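Local coordinates for protein FMN-dependent nitronate monooxygenase (Shewanella oneidensis, PDB 5LSM) that probably oxidises propionate 3-nitronate with molecular oxygen to 3-oxopropanoate, nitrate and nitrite, using bound FMN as its cofactor, at residues R74-Q79 with F297-S302; A81-W86 with A293-P298; E88-Y93 with A285-M290; L242-C247 with I334-L339; V280-A285 with F316-P321. All coordinates share one frame; numbering follows the deposited sequence.

Contact 1 of 5, residues R74-Q79 with F297-S302; sequences REPVAQ and FPLASS
R74 and E75 lead the loop that follows strand 66-71 without touching F297-S302, and the contact begins at P76. The pyrrolidine ring of P76 is directed at the other segment and carries most of this segment's share. Its CB lies 3.6 Å from the carbonyl oxygen F297 O, CD is equally near and CG almost so, and the ring thus rests against a backbone carbonyl as well as against side chains. P76 CD also comes to 4.2 Å from P298 CD, the two proline rings crossing at about a right angle, while P76 CG and L299 CD1 meet tip to tip at 3.6 Å. The strand 66-71 belongs to the parallel sheet of the TIM-barrel-like FMN domain, and the loop after it is here joined to the turn that starts helix 301-313. That turn is a type I beta turn from P298 to S301, entered through a cis F297-P298 peptide bond. With this bond cis, P298 CB lies over the centre of the F297 ring, which also makes edge-to-face pairs with H73, F133 and H182; the F297 side chain lies about 9 Å from the FMN. V77 contributes its carbonyl oxygen, V77 O, which takes a nearly straight bond of 2.7 Å from Q79 NE2 in the carbonyl plane. Q79 itself has CG in the crowded position between backbone N and carbonyl carbon (chi1 49°), which sets Q79 CG 3.8 Å from L299 CD1, while Q79 OE1 accepts from D296 N.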
# COMPACT_ATOMS: atom_id res chain seq x y z
N ARG A 74 18.16 7.54 -16.12
CA ARG A 74 19.44 8.20 -16.27
C ARG A 74 20.54 7.26 -15.81
O ARG A 74 20.41 6.59 -14.79
CB ARG A 74 19.45 9.50 -15.48
CG ARG A 74 18.26 10.41 -15.78
CD ARG A 74 18.65 11.88 -15.74
NE ARG A 74 18.93 12.35 -14.38
CZ ARG A 74 18.01 12.59 -13.45
NH1 ARG A 74 16.72 12.41 -13.71
NH2 ARG A 74 18.38 13.03 -12.25
N GLU A 75 21.58 7.12 -16.64
CA GLU A 75 22.77 6.41 -16.24
C GLU A 75 23.36 7.09 -15.01
O GLU A 75 23.22 8.30 -14.85
CB GLU A 75 23.78 6.36 -17.37
CG GLU A 75 23.33 5.49 -18.54
CD GLU A 75 24.46 5.13 -19.49
OE1 GLU A 75 24.27 4.22 -20.32
OE2 GLU A 75 25.52 5.78 -19.42
N PRO A 76 23.98 6.29 -14.11
CA PRO A 76 24.13 6.69 -12.70
C PRO A 76 25.12 7.86 -12.39
O PRO A 76 24.78 8.75 -11.59
CB PRO A 76 24.56 5.38 -12.01
CG PRO A 76 25.06 4.50 -13.10
CD PRO A 76 24.24 4.85 -14.30
N VAL A 77 26.29 7.88 -13.05
CA VAL A 77 27.45 8.75 -12.68
C VAL A 77 28.53 7.93 -12.00
O VAL A 77 28.23 7.14 -11.10
CB VAL A 77 27.12 9.98 -11.78
CG1 VAL A 77 27.30 9.67 -10.29
CG2 VAL A 77 28.03 11.15 -12.14
N ALA A 78 29.77 8.12 -12.45
CA ALA A 78 30.89 7.30 -11.99
C ALA A 78 30.96 7.31 -10.47
O ALA A 78 30.70 8.34 -9.84
CB ALA A 78 32.20 7.81 -12.58
N GLN A 79 31.24 6.15 -9.90
CA GLN A 79 31.28 6.00 -8.45
C GLN A 79 32.04 4.73 -8.06
O GLN A 79 31.62 3.99 -7.18
CB GLN A 79 29.85 6.01 -7.88
CG GLN A 79 28.85 5.07 -8.57
CD GLN A 79 27.40 5.40 -8.21
OE1 GLN A 79 26.86 4.89 -7.23
NE2 GLN A 79 26.80 6.33 -8.95
N PHE A 297 21.65 2.55 -9.41
CA PHE A 297 21.11 1.68 -10.44
C PHE A 297 21.73 1.97 -11.82
O PHE A 297 21.77 3.13 -12.24
CB PHE A 297 19.59 1.90 -10.48
CG PHE A 297 18.88 1.08 -11.49
CD1 PHE A 297 18.56 -0.24 -11.22
CD2 PHE A 297 18.56 1.62 -12.73
CE1 PHE A 297 17.94 -1.03 -12.17
CE2 PHE A 297 17.90 0.85 -13.68
CZ PHE A 297 17.59 -0.48 -13.40
N PRO A 298 22.16 0.92 -12.56
CA PRO A 298 22.06 -0.51 -12.25
C PRO A 298 23.36 -1.17 -11.75
O PRO A 298 23.55 -2.37 -11.95
CB PRO A 298 21.68 -1.11 -13.60
CG PRO A 298 22.41 -0.26 -14.57
CD PRO A 298 22.39 1.13 -14.00
N LEU A 299 24.20 -0.42 -11.04
CA LEU A 299 25.55 -0.89 -10.79
C LEU A 299 25.60 -2.06 -9.79
O LEU A 299 26.39 -2.98 -9.97
CB LEU A 299 26.45 0.26 -10.36
CG LEU A 299 26.54 1.34 -11.44
CD1 LEU A 299 27.26 2.58 -10.96
CD2 LEU A 299 27.16 0.80 -12.72
N ALA A 300 24.66 -2.10 -8.87
CA ALA A 300 24.76 -2.99 -7.71
C ALA A 300 24.63 -4.48 -8.04
O ALA A 300 25.11 -5.32 -7.29
CB ALA A 300 23.73 -2.60 -6.66
N SER A 301 24.01 -4.79 -9.18
CA SER A 301 23.86 -6.19 -9.61
C SER A 301 25.19 -6.90 -9.71
O SER A 301 25.30 -8.07 -9.35
CB SER A 301 23.16 -6.27 -10.98
OG SER A 301 22.25 -5.20 -11.13
N SER A 302 26.20 -6.21 -10.22
CA SER A 302 27.50 -6.85 -10.43
C SER A 302 28.06 -7.43 -9.12
O SER A 302 28.58 -8.55 -9.12
CB SER A 302 28.48 -5.86 -11.06
OG SER A 302 28.61 -4.72 -10.24

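Contact 2 of 5, residues A81-W86 with A293-P298; sequences AKQAAW and AVPDFP
W86 has CG anti to its backbone N (chi1 -179°), which carries the indole out from helix 80-89 toward A293-P298; V294 likewise has CG1 anti to its own N (chi1 -175°), leaving CG2 beside that N, where it meets the indole. V294 CG2 sits over one face of the W86 six-membered ring, 3.8 Å from its centroid and 16° off the ring normal, a CH-pi contact displaced somewhat toward the rim. The neighbouring P295 crosses the indole at about a right angle, its CD 3.7 Å from W86 CD1. A293 CB adds a contact at 4.1 Å from W86 CE3. The helix, which follows the strand 66-71 of the TIM-barrel-like domain, thus packs on the loop between helix 282-287 and helix 301-313, and L270, F283 and M287 also touch the indole. An alanine at W86 would remove the whole indole and would probably loosen the seating of V294 and P295 against the helix. One turn earlier, K82 starts in the same way, CG anti to N; a bend at chi2 brings K82 CE to 3.6 Å from V294 O and equally close to A293 O. A second bend, at chi4, directs NZ to E292 O, a hydrogen bond just before the segment. Q83, extended beyond CG, crosses P295 with its CG 4.0 Å from P295 CB.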
# COMPACT_ATOMS: atom_id res chain seq x y z
N ALA A 81 34.34 4.18 -6.12
CA ALA A 81 34.66 4.05 -4.72
C ALA A 81 33.45 3.64 -3.93
O ALA A 81 33.54 2.81 -3.02
CB ALA A 81 35.21 5.37 -4.19
N LYS A 82 32.30 4.25 -4.24
CA LYS A 82 31.05 3.80 -3.64
C LYS A 82 30.84 2.32 -3.90
O LYS A 82 30.40 1.58 -3.02
CB LYS A 82 29.88 4.59 -4.18
CG LYS A 82 28.56 4.22 -3.52
CD LYS A 82 27.86 5.43 -2.94
CE LYS A 82 26.42 5.11 -2.57
NZ LYS A 82 26.00 5.87 -1.37
N GLN A 83 31.22 1.89 -5.10
CA GLN A 83 31.17 0.49 -5.50
C GLN A 83 32.14 -0.34 -4.69
O GLN A 83 31.82 -1.44 -4.23
CB GLN A 83 31.51 0.35 -6.98
CG GLN A 83 30.35 0.61 -7.91
CD GLN A 83 30.76 0.62 -9.38
OE1 GLN A 83 30.59 -0.38 -10.08
NE2 GLN A 83 31.24 1.77 -9.85
N ALA A 84 33.36 0.17 -4.55
CA ALA A 84 34.40 -0.52 -3.81
C ALA A 84 34.04 -0.64 -2.34
O ALA A 84 34.31 -1.66 -1.72
CB ALA A 84 35.72 0.21 -3.98
N ALA A 85 33.41 0.39 -1.77
CA ALA A 85 32.97 0.34 -0.35
C ALA A 85 31.85 -0.66 -0.10
O ALA A 85 31.72 -1.20 1.00
CB ALA A 85 32.53 1.72 0.12
N TRP A 86 30.97 -0.83 -1.09
CA TRP A 86 29.87 -1.78 -1.00
C TRP A 86 30.42 -3.19 -1.07
O TRP A 86 30.03 -4.06 -0.30
CB TRP A 86 28.86 -1.54 -2.15
CG TRP A 86 27.70 -2.45 -2.13
CD1 TRP A 86 27.29 -3.27 -3.13
CD2 TRP A 86 26.78 -2.65 -1.04
NE1 TRP A 86 26.19 -3.99 -2.73
CE2 TRP A 86 25.85 -3.62 -1.45
CE3 TRP A 86 26.66 -2.10 0.24
CZ2 TRP A 86 24.81 -4.05 -0.64
CZ3 TRP A 86 25.63 -2.53 1.06
CH2 TRP A 86 24.72 -3.50 0.62
N ALA A 293 24.06 2.69 1.30
CA ALA A 293 25.43 2.50 0.78
C ALA A 293 25.53 1.80 -0.59
O ALA A 293 26.59 1.76 -1.19
CB ALA A 293 26.24 1.71 1.80
N VAL A 294 24.43 1.23 -1.08
CA VAL A 294 24.40 0.55 -2.37
C VAL A 294 24.60 1.52 -3.53
O VAL A 294 24.03 2.60 -3.55
CB VAL A 294 23.05 -0.16 -2.56
CG1 VAL A 294 23.05 -0.98 -3.84
CG2 VAL A 294 22.77 -1.05 -1.35
N PRO A 295 25.42 1.14 -4.52
CA PRO A 295 25.61 2.04 -5.64
C PRO A 295 24.35 2.28 -6.47
O PRO A 295 23.42 1.46 -6.49
CB PRO A 295 26.68 1.34 -6.49
CG PRO A 295 26.78 -0.05 -5.96
CD PRO A 295 26.36 0.01 -4.54
N ASP A 296 24.37 3.37 -7.23
CA ASP A 296 23.26 3.74 -8.07
C ASP A 296 22.94 2.66 -9.11
O ASP A 296 23.80 1.90 -9.52
CB ASP A 296 23.53 5.06 -8.77
CG ASP A 296 23.55 6.23 -7.81
OD1 ASP A 296 22.98 6.11 -6.71
OD2 ASP A 296 24.14 7.28 -8.17
N PHE A 297 21.65 2.55 -9.41
CA PHE A 297 21.11 1.68 -10.44
C PHE A 297 21.73 1.97 -11.82
O PHE A 297 21.77 3.13 -12.24
CB PHE A 297 19.59 1.90 -10.48
CG PHE A 297 18.88 1.08 -11.49
CD1 PHE A 297 18.56 -0.24 -11.22
CD2 PHE A 297 18.56 1.62 -12.73
CE1 PHE A 297 17.94 -1.03 -12.17
CE2 PHE A 297 17.90 0.85 -13.68
CZ PHE A 297 17.59 -0.48 -13.40
N PRO A 298 22.16 0.92 -12.56
CA PRO A 298 22.06 -0.51 -12.25
C PRO A 298 23.36 -1.17 -11.75
O PRO A 298 23.55 -2.37 -11.95
CB PRO A 298 21.68 -1.11 -13.60
CG PRO A 298 22.41 -0.26 -14.57
CD PRO A 298 22.39 1.13 -14.00

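Contact 3 of 5, residues E88-Y93 with A285-M290; sequences EQLAPY and AEMGPM
Helix 282-287 here faces the junction between helix 80-89 and helix 91-97, a helix-to-helix packing on the periphery of the TIM-barrel-like domain. E286, extended beyond CG, sends its carboxylate to the tip of Y93: Y93 OH donates to E286 OE1 over 2.6 Å, using the anti lone pair of that oxygen. OE1 lies at the ring edge, in its plane, and the ring and carboxylate planes are only 12° apart. The other oxygen, E286 OE2, forms a salt bridge with R282, which would probably keep the carboxylate charged and hold its rotation. A phenylalanine at Y93 would lose the hydroxyl and with it the bond to E286, and would probably leave the carboxylate less well fixed. M287 follows, its CG 3.5 Å from Y93 OH, also at the edge of that ring. L270 touches M287 as well, from the loop between strands 265-268 and 276-279, and F319 meets Y93 edge-to-face. Bends at chi2 (-67°) and chi3 (-67°) carry SD and then CE of the methionine along the helix junction, where M287 CE stands 4.1 Å from L90 CD2 and 4.0 Å from Q89 OE1.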
# COMPACT_ATOMS: atom_id res chain seq x y z
N GLU A 88 33.34 -4.11 -0.15
CA GLU A 88 34.01 -4.34 1.12
C GLU A 88 33.02 -4.80 2.17
O GLU A 88 33.33 -5.68 2.97
CB GLU A 88 34.68 -3.03 1.60
CG GLU A 88 35.59 -3.19 2.80
CD GLU A 88 36.02 -1.85 3.39
OE1 GLU A 88 35.89 -0.82 2.70
OE2 GLU A 88 36.50 -1.85 4.54
N GLN A 89 31.84 -4.18 2.17
CA GLN A 89 30.77 -4.56 3.09
C GLN A 89 30.27 -6.01 2.94
O GLN A 89 29.82 -6.62 3.90
CB GLN A 89 29.59 -3.64 2.89
CG GLN A 89 29.86 -2.20 3.26
CD GLN A 89 28.72 -1.63 4.06
OE1 GLN A 89 28.13 -2.30 4.91
NE2 GLN A 89 28.38 -0.39 3.77
N LEU A 90 30.33 -6.53 1.72
CA LEU A 90 29.89 -7.90 1.45
C LEU A 90 30.98 -8.98 1.69
O LEU A 90 30.71 -10.18 1.55
CB LEU A 90 29.37 -8.01 0.01
CG LEU A 90 28.30 -6.98 -0.35
CD1 LEU A 90 27.99 -7.02 -1.84
CD2 LEU A 90 27.04 -7.21 0.47
N ALA A 91 32.19 -8.54 2.06
CA ALA A 91 33.32 -9.45 2.21
C ALA A 91 33.00 -10.74 3.00
O ALA A 91 33.35 -11.84 2.56
CB ALA A 91 34.50 -8.71 2.83
N PRO A 92 32.28 -10.63 4.13
CA PRO A 92 31.89 -11.81 4.89
C PRO A 92 31.16 -12.90 4.10
O PRO A 92 31.40 -14.10 4.31
CB PRO A 92 30.97 -11.24 5.97
CG PRO A 92 31.45 -9.85 6.17
CD PRO A 92 31.90 -9.38 4.82
N TYR A 93 30.25 -12.49 3.22
CA TYR A 93 29.55 -13.46 2.38
C TYR A 93 30.48 -14.09 1.38
O TYR A 93 30.42 -15.29 1.14
CB TYR A 93 28.37 -12.83 1.65
CG TYR A 93 27.35 -12.23 2.57
CD1 TYR A 93 26.71 -13.00 3.55
CD2 TYR A 93 27.03 -10.88 2.49
CE1 TYR A 93 25.80 -12.44 4.43
CE2 TYR A 93 26.12 -10.31 3.35
CZ TYR A 93 25.50 -11.09 4.32
OH TYR A 93 24.59 -10.49 5.16
N ALA A 285 17.17 -9.17 5.04
CA ALA A 285 17.04 -9.07 6.49
C ALA A 285 18.33 -8.58 7.18
O ALA A 285 18.26 -7.81 8.13
CB ALA A 285 16.59 -10.39 7.08
N GLU A 286 19.49 -8.98 6.66
CA GLU A 286 20.77 -8.71 7.35
C GLU A 286 21.38 -7.40 6.90
O GLU A 286 22.07 -6.77 7.67
CB GLU A 286 21.78 -9.84 7.13
CG GLU A 286 21.40 -11.13 7.83
CD GLU A 286 22.36 -12.27 7.53
OE1 GLU A 286 23.30 -12.07 6.74
OE2 GLU A 286 22.14 -13.38 8.06
N MET A 287 21.12 -7.01 5.65
CA MET A 287 21.77 -5.85 5.04
C MET A 287 20.78 -4.73 4.68
O MET A 287 21.19 -3.64 4.25
CB MET A 287 22.56 -6.28 3.79
CG MET A 287 23.73 -7.22 4.08
SD MET A 287 25.06 -6.45 5.03
CE MET A 287 25.65 -5.25 3.83
N GLY A 288 19.49 -4.96 4.90
CA GLY A 288 18.46 -4.00 4.50
C GLY A 288 17.23 -4.06 5.38
O GLY A 288 17.35 -4.07 6.59
N PRO A 289 16.03 -4.15 4.77
CA PRO A 289 15.80 -4.30 3.33
C PRO A 289 16.38 -3.17 2.46
O PRO A 289 16.84 -3.43 1.33
CB PRO A 289 14.27 -4.32 3.25
N MET A 290 16.34 -1.93 2.96
CA MET A 290 16.89 -0.77 2.25
C MET A 290 18.27 -0.45 2.79
O MET A 290 18.51 -0.59 3.99
CB MET A 290 16.00 0.48 2.43
CG MET A 290 14.68 0.45 1.66
SD MET A 290 14.83 0.18 -0.12
CE MET A 290 15.42 1.78 -0.69

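Contact 4 of 5, residues L242-C247 with I334-L339; sequences LLCPEC and IPAADL
C244 to C247 form a type I beta turn, closed by the bond from C247 N to C244 O, in the loop between strand 234-237 and helix 251-258. Against it comes the start of helix 336-342, with P335 in the N-cap position and L339 N bonded to P335 O. The two backbones come closest at C244 and I334, whose CA atoms are 5.5 Å apart. E246 carries the polar part of the contact. Its chain bends at chi2 (82°) so that E246 OE1 accepts from A336 N at 3.1 Å with an N-H to acceptor angle of 165°; the donor comes from above the carboxylate plane, 44° out of it. A water extends the grip: it donates to E246 OE2 at 2.9 Å and accepts from A337 N at 2.7 Å. One carboxylate thus serves two amides of the first helical turn, one directly and one through water, and the helix end would probably favour its charged form. C244 SG, anti to its carbonyl carbon, points between A336 and L339, 3.4 Å from L339 CD2 and 3.9 Å from A336 CB. P245 CD lies 3.3 Å from I334 O. L28 of helix 26-35 covers E246 and A336, and R254 of helix 251-258 binds the carbonyl oxygens of L243 and C244. A carboxylate from a distant loop meeting amides at a helix N-terminus is a tertiary form of helix capping, and here it fastens helix 336-342 to the loop after strand 234-237 of the TIM-barrel-like domain, with the side chain of L339 about 9 Å from G238 of the FMN site.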
# COMPACT_ATOMS: atom_id res chain seq x y z
N LEU A 242 3.59 -15.93 -12.87
CA LEU A 242 4.98 -16.38 -12.64
C LEU A 242 5.14 -17.89 -12.48
O LEU A 242 6.26 -18.40 -12.49
CB LEU A 242 5.58 -15.70 -11.40
CG LEU A 242 5.93 -14.22 -11.54
CD1 LEU A 242 6.35 -13.66 -10.18
CD2 LEU A 242 7.01 -13.99 -12.59
N LEU A 243 4.03 -18.61 -12.32
CA LEU A 243 4.08 -20.06 -12.25
C LEU A 243 3.58 -20.72 -13.53
O LEU A 243 3.53 -21.95 -13.61
CB LEU A 243 3.24 -20.57 -11.06
CG LEU A 243 3.76 -20.28 -9.65
CD1 LEU A 243 2.91 -21.03 -8.63
CD2 LEU A 243 5.21 -20.67 -9.52
N CYS A 244 3.17 -19.91 -14.51
CA CYS A 244 2.72 -20.45 -15.80
C CYS A 244 3.88 -21.14 -16.50
O CYS A 244 5.02 -20.70 -16.38
CB CYS A 244 2.20 -19.33 -16.70
SG CYS A 244 0.68 -18.57 -16.09
N PRO A 245 3.59 -22.21 -17.25
CA PRO A 245 4.66 -22.92 -17.98
C PRO A 245 5.36 -22.07 -19.04
O PRO A 245 6.46 -22.40 -19.46
CB PRO A 245 3.94 -24.11 -18.64
CG PRO A 245 2.49 -23.77 -18.61
CD PRO A 245 2.27 -22.82 -17.47
N GLU A 246 4.71 -20.99 -19.49
CA GLU A 246 5.32 -20.12 -20.50
C GLU A 246 6.40 -19.23 -19.89
O GLU A 246 7.31 -18.77 -20.57
CB GLU A 246 4.26 -19.27 -21.21
CG GLU A 246 3.36 -20.05 -22.17
CD GLU A 246 2.22 -20.78 -21.47
OE1 GLU A 246 2.03 -20.60 -20.24
OE2 GLU A 246 1.49 -21.54 -22.16
N CYS A 247 6.32 -19.05 -18.58
CA CYS A 247 7.31 -18.29 -17.82
C CYS A 247 8.59 -19.07 -17.58
O CYS A 247 8.56 -20.24 -17.24
CB CYS A 247 6.72 -17.92 -16.48
SG CYS A 247 6.29 -16.20 -16.33
N ILE A 334 -1.02 -23.24 -14.56
CA ILE A 334 -1.79 -23.58 -15.74
C ILE A 334 -1.40 -22.70 -16.92
O ILE A 334 -0.78 -21.68 -16.73
CB ILE A 334 -3.30 -23.46 -15.49
CG1 ILE A 334 -3.65 -22.05 -15.03
CG2 ILE A 334 -3.73 -24.50 -14.45
CD1 ILE A 334 -5.09 -21.70 -15.29
N PRO A 335 -1.74 -23.12 -18.16
CA PRO A 335 -1.34 -22.31 -19.30
C PRO A 335 -1.82 -20.87 -19.20
O PRO A 335 -2.97 -20.63 -18.84
CB PRO A 335 -2.00 -23.02 -20.49
CG PRO A 335 -2.11 -24.45 -20.06
CD PRO A 335 -2.33 -24.41 -18.57
N ALA A 336 -0.92 -19.93 -19.54
CA ALA A 336 -1.17 -18.48 -19.41
C ALA A 336 -2.39 -18.01 -20.20
O ALA A 336 -3.06 -17.05 -19.80
CB ALA A 336 0.05 -17.71 -19.87
N ALA A 337 -2.63 -18.64 -21.34
CA ALA A 337 -3.86 -18.35 -22.09
C ALA A 337 -5.11 -18.70 -21.27
O ALA A 337 -6.02 -17.88 -21.15
CB ALA A 337 -3.85 -19.09 -23.42
N ASP A 338 -5.11 -19.88 -20.65
CA ASP A 338 -6.19 -20.30 -19.75
C ASP A 338 -6.34 -19.31 -18.60
O ASP A 338 -7.46 -18.87 -18.27
CB ASP A 338 -5.94 -21.70 -19.16
CG ASP A 338 -5.98 -22.83 -20.21
OD1 ASP A 338 -6.74 -22.72 -21.20
OD2 ASP A 338 -5.28 -23.85 -20.00
N LEU A 339 -5.21 -18.93 -18.02
CA LEU A 339 -5.18 -17.97 -16.89
C LEU A 339 -5.67 -16.58 -17.30
O LEU A 339 -6.44 -15.95 -16.58
CB LEU A 339 -3.76 -17.88 -16.31
CG LEU A 339 -3.58 -17.22 -14.96
CD1 LEU A 339 -4.39 -17.88 -13.86
CD2 LEU A 339 -2.11 -17.25 -14.61
O HOH W 1 -1.11 -20.44 -22.62

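Contact 5 of 5, residues V280-A285 with F316-P321; sequences VNRFMA and FWDFSP
F283 and F319 form the apolar part of this contact, their side chains crossing at about a right angle and their ring planes inclined at 36°, with centroids 5.2 Å apart. F319 CD1 lies over one face of the F283 ring, and F283 CD1 comes to 3.6 Å from F319 CE1. Both phenylalanines have further aromatic neighbours, F271 for F283 and F97 for F319. Alongside, R282 is extended from CG to NE and crosses D318 obliquely, so its aliphatic part lies by the carboxylate, R282 CD 3.6 Å from D318 OD2. The guanidinium stands nearly perpendicular to that carboxylate, and R282 NH1 remains 4.2 Å from D318 OD2, beyond a salt bridge; R282 NH2 has its ionic partner in E96. The segment 280-285 leads into helix 282-287, and N281 is the N-cap: with CG in the crowded position (chi1 54°), N281 OD1 accepts from M284 N at 3.2 Å, nearly along the C=O axis. The amide end of the same side chain turns to the loop after helix 301-313, N281 ND2 giving S320 O a weak, strongly bent bond of 2.8 Å. N281 CB meanwhile faces the edge of the W317 indole, which leans on helix 251-258. Two residues after the cap, F283 N makes a weak bond to D318 O, an oxygen that also lies 3.2 Å from F283 CB.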
# COMPACT_ATOMS: atom_id res chain seq x y z
N VAL A 280 11.10 -11.62 1.04
CA VAL A 280 12.15 -11.22 1.99
C VAL A 280 13.07 -12.40 2.21
O VAL A 280 12.60 -13.50 2.50
CB VAL A 280 11.57 -10.74 3.35
CG1 VAL A 280 12.65 -10.71 4.43
CG2 VAL A 280 10.94 -9.36 3.20
N ASN A 281 14.38 -12.17 2.03
CA ASN A 281 15.38 -13.20 2.24
C ASN A 281 16.50 -12.75 3.20
O ASN A 281 16.42 -11.66 3.79
CB ASN A 281 15.95 -13.71 0.89
CG ASN A 281 16.50 -12.59 -0.01
OD1 ASN A 281 17.01 -11.60 0.44
ND2 ASN A 281 16.45 -12.82 -1.30
N ARG A 282 17.47 -13.63 3.45
CA ARG A 282 18.52 -13.38 4.44
C ARG A 282 19.26 -12.09 4.11
O ARG A 282 19.52 -11.25 4.99
CB ARG A 282 19.51 -14.56 4.48
CG ARG A 282 20.70 -14.39 5.44
CD ARG A 282 21.74 -15.47 5.20
NE ARG A 282 23.02 -15.20 5.85
CZ ARG A 282 24.17 -15.82 5.55
NH1 ARG A 282 24.20 -16.75 4.60
NH2 ARG A 282 25.30 -15.47 6.16
N PHE A 283 19.63 -11.95 2.84
CA PHE A 283 20.40 -10.80 2.39
C PHE A 283 19.64 -9.51 2.74
O PHE A 283 20.19 -8.61 3.37
CB PHE A 283 20.70 -10.93 0.88
CG PHE A 283 21.62 -9.86 0.34
CD1 PHE A 283 22.74 -9.44 1.04
CD2 PHE A 283 21.36 -9.30 -0.90
CE1 PHE A 283 23.57 -8.46 0.53
CE2 PHE A 283 22.17 -8.30 -1.40
CZ PHE A 283 23.28 -7.88 -0.69
N MET A 284 18.33 -9.49 2.48
CA MET A 284 17.54 -8.30 2.78
C MET A 284 17.41 -8.09 4.29
O MET A 284 17.51 -6.96 4.77
CB MET A 284 16.15 -8.39 2.16
CG MET A 284 16.13 -8.46 0.64
SD MET A 284 14.51 -9.00 0.08
CE MET A 284 14.95 -10.01 -1.34
N ALA A 285 17.17 -9.17 5.04
CA ALA A 285 17.04 -9.07 6.49
C ALA A 285 18.33 -8.58 7.18
O ALA A 285 18.26 -7.81 8.13
CB ALA A 285 16.59 -10.39 7.08
N PHE A 316 19.84 -22.50 -1.87
CA PHE A 316 19.42 -21.40 -1.01
C PHE A 316 18.91 -20.26 -1.87
O PHE A 316 19.54 -19.88 -2.85
CB PHE A 316 20.60 -20.90 -0.18
CG PHE A 316 21.08 -21.88 0.84
CD1 PHE A 316 20.26 -22.27 1.89
CD2 PHE A 316 22.37 -22.39 0.77
CE1 PHE A 316 20.71 -23.17 2.84
CE2 PHE A 316 22.81 -23.29 1.72
CZ PHE A 316 21.99 -23.67 2.76
N TRP A 317 17.78 -19.67 -1.47
CA TRP A 317 17.31 -18.46 -2.14
C TRP A 317 17.79 -17.18 -1.46
O TRP A 317 17.33 -16.09 -1.80
CB TRP A 317 15.77 -18.50 -2.35
CG TRP A 317 14.88 -18.52 -1.11
CD1 TRP A 317 14.88 -17.62 -0.09
CD2 TRP A 317 13.74 -19.37 -0.88
NE1 TRP A 317 13.86 -17.89 0.79
CE2 TRP A 317 13.14 -18.95 0.32
CE3 TRP A 317 13.19 -20.45 -1.56
CZ2 TRP A 317 12.04 -19.60 0.88
CZ3 TRP A 317 12.09 -21.11 -1.00
CH2 TRP A 317 11.53 -20.68 0.20
N ASP A 318 18.83 -17.30 -0.63
CA ASP A 318 19.28 -16.23 0.28
C ASP A 318 19.80 -14.98 -0.43
O ASP A 318 19.81 -13.91 0.15
CB ASP A 318 20.38 -16.76 1.25
CG ASP A 318 19.87 -17.87 2.20
OD1 ASP A 318 18.75 -18.39 1.98
OD2 ASP A 318 20.61 -18.26 3.14
N PHE A 319 20.27 -15.11 -1.67
CA PHE A 319 20.85 -13.96 -2.37
C PHE A 319 20.17 -13.73 -3.73
O PHE A 319 20.79 -13.24 -4.66
CB PHE A 319 22.37 -14.14 -2.53
CG PHE A 319 23.12 -14.05 -1.23
CD1 PHE A 319 23.57 -12.82 -0.76
CD2 PHE A 319 23.28 -15.16 -0.42
CE1 PHE A 319 24.19 -12.72 0.47
CE2 PHE A 319 23.89 -15.07 0.81
CZ PHE A 319 24.36 -13.84 1.25
N SER A 320 18.89 -14.07 -3.82
CA SER A 320 18.16 -13.95 -5.08
C SER A 320 17.19 -12.75 -5.05
O SER A 320 16.57 -12.48 -4.03
CB SER A 320 17.39 -15.23 -5.36
OG SER A 320 18.26 -16.32 -5.57
N PRO A 321 17.08 -12.03 -6.18
CA PRO A 321 15.98 -11.09 -6.37
C PRO A 321 14.67 -11.81 -6.69
O PRO A 321 14.42 -12.21 -7.82
CB PRO A 321 16.45 -10.25 -7.56
CG PRO A 321 17.25 -11.20 -8.37
CD PRO A 321 17.97 -12.07 -7.35

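Contacts 1, 2, 3 and 5 gather on one flank of the TIM-barrel-like domain; contact 4 lies apart, its centre 25 to 37 Å from theirs. Contacts 1 and 2 have centres 8 Å apart and share F297 and P298. The centre of contact 3 is 12 Å from that of contact 2 and 10 Å from that of contact 5; it shares helix 80-89 with the former and helix 282-287 with the latter. Along the chain, the first segments of contacts 1 to 3 run from 74 to 93, their partners in reverse from 302 to 285, bringing the late helices against the region after strand 66-71. Contact 5 falls between the two segments of contact 4, which ties helix 336-342 to the loop after strand 234-237.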